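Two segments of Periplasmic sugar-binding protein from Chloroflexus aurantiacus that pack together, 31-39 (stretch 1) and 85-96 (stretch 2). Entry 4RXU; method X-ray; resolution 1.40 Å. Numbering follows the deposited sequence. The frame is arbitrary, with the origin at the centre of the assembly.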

# COMPACT_ATOMS: atom_id res chain seq x y z
N LEU A 31 -16.78 -7.39 -21.88
CA LEU A 31 -15.43 -7.14 -22.36
C LEU A 31 -14.56 -8.37 -22.11
O LEU A 31 -14.70 -9.05 -21.10
CB LEU A 31 -14.80 -5.93 -21.65
CG LEU A 31 -15.49 -4.59 -21.87
CD1 LEU A 31 -14.66 -3.50 -21.21
CD2 LEU A 31 -15.72 -4.26 -23.33
N ALA A 32 -13.63 -8.61 -23.03
CA ALA A 32 -12.66 -9.71 -22.91
C ALA A 32 -11.52 -9.31 -22.00
O ALA A 32 -10.34 -9.23 -22.38
CB ALA A 32 -12.16 -10.14 -24.28
N VAL A 33 -11.92 -9.07 -20.76
CA VAL A 33 -11.04 -8.58 -19.70
C VAL A 33 -11.40 -9.37 -18.43
O VAL A 33 -12.58 -9.68 -18.22
CB VAL A 33 -11.21 -7.07 -19.44
CG1 VAL A 33 -10.28 -6.61 -18.31
CG2 VAL A 33 -10.92 -6.29 -20.70
N GLY A 34 -10.39 -9.67 -17.62
CA GLY A 34 -10.59 -10.30 -16.33
C GLY A 34 -9.77 -9.56 -15.30
O GLY A 34 -8.69 -9.04 -15.62
N ILE A 35 -10.33 -9.44 -14.10
CA ILE A 35 -9.68 -8.76 -12.99
C ILE A 35 -9.41 -9.76 -11.88
O ILE A 35 -10.32 -10.49 -11.49
CB ILE A 35 -10.55 -7.62 -12.45
CG1 ILE A 35 -10.71 -6.52 -13.51
CG2 ILE A 35 -9.96 -7.01 -11.18
CD1 ILE A 35 -11.83 -5.54 -13.20
N VAL A 36 -8.17 -9.80 -11.40
CA VAL A 36 -7.81 -10.69 -10.28
C VAL A 36 -7.24 -9.88 -9.15
O VAL A 36 -6.29 -9.13 -9.34
CB VAL A 36 -6.83 -11.82 -10.71
CG1 VAL A 36 -6.46 -12.74 -9.54
CG2 VAL A 36 -7.44 -12.65 -11.83
N LEU A 37 -7.88 -10.01 -7.98
CA LEU A 37 -7.45 -9.28 -6.76
C LEU A 37 -7.02 -10.30 -5.71
O LEU A 37 -7.51 -11.42 -5.71
CB LEU A 37 -8.58 -8.39 -6.25
CG LEU A 37 -8.95 -7.23 -7.20
CD1 LEU A 37 -10.19 -6.54 -6.65
CD2 LEU A 37 -7.81 -6.23 -7.43
N PRO A 38 -6.13 -9.90 -4.79
CA PRO A 38 -5.43 -10.94 -4.03
C PRO A 38 -6.21 -11.55 -2.88
O PRO A 38 -6.08 -12.76 -2.64
CB PRO A 38 -4.18 -10.21 -3.53
CG PRO A 38 -4.63 -8.77 -3.42
CD PRO A 38 -5.45 -8.60 -4.67
N THR A 39 -7.00 -10.75 -2.18
CA THR A 39 -7.71 -11.23 -1.00
C THR A 39 -8.78 -10.25 -0.59
O THR A 39 -8.62 -9.04 -0.79
CB THR A 39 -6.73 -11.46 0.19
OG1 THR A 39 -7.45 -11.95 1.33
CG2 THR A 39 -5.98 -10.20 0.58
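Stretch 2 (85-96) KGIKVLIICPHD

What holds stretch 2 to stretch 1? A ladder of six backbone hydrogen bonds does, and the even-numbered residues of stretch 1 supply every rung. Ala 32 O accepts two of them, from Lys 88 N at 2.8 Å and from Val 89 N at 3.1 Å, so one carbonyl gathers the chain of stretch 2 just as it enters its strand. Gly 34 then uses both of its polar backbone atoms: Gly 34 N donates to Val 89 O at 3.1 Å, and Gly 34 O accepts from Ile 91 N at 2.8 Å. Val 36 repeats the pattern, its N donating to Ile 91 O at 2.8 Å and its O accepting from Cys 93 N at 2.9 Å.

In which direction does stretch 2 run, and in what register? The alternation of these bonds is that of a parallel pair. Strand 89-92 lies beside the strand of stretch 1 that ends at Leu 37, with their N-to-C directions only 17° apart, a signed crossing angle of -17°, and the axes approach to 4.7 Å. Residues 89 to 92 have the extended phi/psi values of a beta-strand, near -104 to -138 and 118 to 131. The register is a constant offset of 56: Val 33 pairs with Val 89, Gly 34 with Leu 90, Ile 35 with Ile 91, and Val 36 with Ile 92. CA-H groups reinforce the ladder, with Val 33 CA 3.2 Å from Val 89 O and Ile 35 CA 3.2 Å from Ile 91 O.

How do the side chains pack on the two faces of the sheet? Val 33, Ile 35, Val 89 and Ile 91 share one face. There Ile 91 reaches both Val 33 and Ile 35: its CD1 is 3.8 Å from Val 33 CG1 and 4.1 Å from Ile 35 CG1. The other face carries Val 36, Leu 90 and Ile 92, with Val 36 CG2 3.9 Å from Leu 90 CD1 and Val 36 CB 4.1 Å from Ile 92 CG1. Gly 34 leaves its place on this face empty, and Ile 87 lies close by, its CG2 3.7 Å from Gly 34 N; a CB on Gly 34 would sit tightly against Ile 87 CD1.

What happens at the two ends? Before its strand, stretch 2 comes off a helix through a Schellman motif at Gly 86, whose positive phi of 99° suits glycine. Ala 32, where stretch 1 turns a corner, meets this approach with its CB 3.7 Å from Gly 86 O. At the far end the contact continues past the bridged pairs. Cys 93 points toward stretch 1, and Pro 38 points toward stretch 2, bringing Pro 38 CD within 3.7 Å of Cys 93 SG. Leu 37 CD2 swings back to 4.0 Å from Cys 93 CB, although the CA-to-CB bond of Leu 37 points away. Finally, Pro 38 CB lies at the edge of the His 95 ring and 4.1 Å from His 95 CB.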

# COMPACT_ATOMS: atom_id res chain seq x y z
N LYS A 85 -11.95 -18.64 -20.54
CA LYS A 85 -13.11 -17.84 -20.93
C LYS A 85 -12.88 -16.86 -22.06
O LYS A 85 -13.82 -16.21 -22.51
CB LYS A 85 -13.60 -17.07 -19.73
CG LYS A 85 -14.21 -17.97 -18.69
CD LYS A 85 -14.96 -17.12 -17.70
CE LYS A 85 -15.64 -17.98 -16.66
NZ LYS A 85 -14.66 -18.26 -15.57
N GLY A 86 -11.63 -16.68 -22.47
CA GLY A 86 -11.33 -15.93 -23.68
C GLY A 86 -10.91 -14.50 -23.46
O GLY A 86 -10.96 -13.67 -24.36
N ILE A 87 -10.46 -14.20 -22.25
CA ILE A 87 -9.94 -12.86 -22.02
C ILE A 87 -8.75 -12.53 -22.91
O ILE A 87 -7.94 -13.38 -23.25
CB ILE A 87 -9.62 -12.52 -20.55
CG1 ILE A 87 -8.39 -13.27 -20.01
CG2 ILE A 87 -10.87 -12.68 -19.68
CD1 ILE A 87 -7.84 -12.61 -18.76
N LYS A 88 -8.68 -11.26 -23.29
CA LYS A 88 -7.55 -10.71 -24.03
C LYS A 88 -6.67 -9.81 -23.19
O LYS A 88 -5.53 -9.53 -23.57
CB LYS A 88 -8.06 -9.91 -25.24
CG LYS A 88 -8.82 -10.74 -26.27
CD LYS A 88 -8.01 -11.93 -26.74
CE LYS A 88 -8.83 -12.85 -27.63
NZ LYS A 88 -8.57 -14.28 -27.26
N VAL A 89 -7.21 -9.34 -22.06
CA VAL A 89 -6.45 -8.47 -21.14
C VAL A 89 -6.72 -8.94 -19.73
O VAL A 89 -7.87 -9.11 -19.33
CB VAL A 89 -6.88 -6.99 -21.24
CG1 VAL A 89 -6.05 -6.12 -20.29
CG2 VAL A 89 -6.77 -6.44 -22.66
N LEU A 90 -5.65 -9.10 -18.97
CA LEU A 90 -5.70 -9.47 -17.56
C LEU A 90 -5.27 -8.25 -16.73
O LEU A 90 -4.18 -7.73 -16.95
CB LEU A 90 -4.73 -10.62 -17.28
CG LEU A 90 -4.57 -11.04 -15.82
CD1 LEU A 90 -5.84 -11.63 -15.21
CD2 LEU A 90 -3.39 -12.00 -15.73
N ILE A 91 -6.13 -7.82 -15.81
CA ILE A 91 -5.75 -6.83 -14.79
C ILE A 91 -5.56 -7.63 -13.50
O ILE A 91 -6.50 -8.27 -13.02
CB ILE A 91 -6.85 -5.77 -14.61
CG1 ILE A 91 -7.03 -4.95 -15.90
CG2 ILE A 91 -6.54 -4.88 -13.42
CD1 ILE A 91 -8.38 -4.26 -15.96
N ILE A 92 -4.35 -7.62 -12.97
CA ILE A 92 -4.01 -8.51 -11.85
C ILE A 92 -3.17 -7.83 -10.77
O ILE A 92 -2.10 -7.29 -11.06
CB ILE A 92 -3.30 -9.81 -12.32
CG1 ILE A 92 -2.92 -10.68 -11.11
CG2 ILE A 92 -2.10 -9.53 -13.23
CD1 ILE A 92 -2.57 -12.10 -11.50
N CYS A 93 -3.70 -7.88 -9.54
CA CYS A 93 -2.95 -7.50 -8.37
C CYS A 93 -2.48 -8.78 -7.67
O CYS A 93 -3.30 -9.51 -7.11
CB CYS A 93 -3.79 -6.65 -7.44
SG CYS A 93 -2.91 -6.24 -5.94
N PRO A 94 -1.15 -9.03 -7.68
CA PRO A 94 -0.67 -10.27 -7.15
C PRO A 94 -0.70 -10.34 -5.65
O PRO A 94 -0.44 -9.35 -4.96
CB PRO A 94 0.79 -10.33 -7.63
CG PRO A 94 1.18 -8.92 -7.84
CD PRO A 94 -0.08 -8.32 -8.41
N HIS A 95 -0.99 -11.53 -5.15
CA HIS A 95 -0.75 -11.77 -3.73
C HIS A 95 0.73 -11.75 -3.38
O HIS A 95 1.17 -11.05 -2.45
CB HIS A 95 -1.33 -13.08 -3.29
CG HIS A 95 -1.00 -13.36 -1.87
ND1 HIS A 95 -1.40 -12.52 -0.86
CD2 HIS A 95 -0.19 -14.29 -1.31
CE1 HIS A 95 -0.90 -12.96 0.28
NE2 HIS A 95 -0.18 -14.04 0.04
N ASP A 96 1.50 -12.48 -4.16
CA ASP A 96 2.94 -12.57 -3.98
C ASP A 96 3.57 -12.22 -5.31
O ASP A 96 3.37 -12.91 -6.29
CB ASP A 96 3.34 -13.98 -3.52
CG ASP A 96 4.84 -14.13 -3.32
OD1 ASP A 96 5.65 -13.67 -4.16
OD2 ASP A 96 5.21 -14.75 -2.32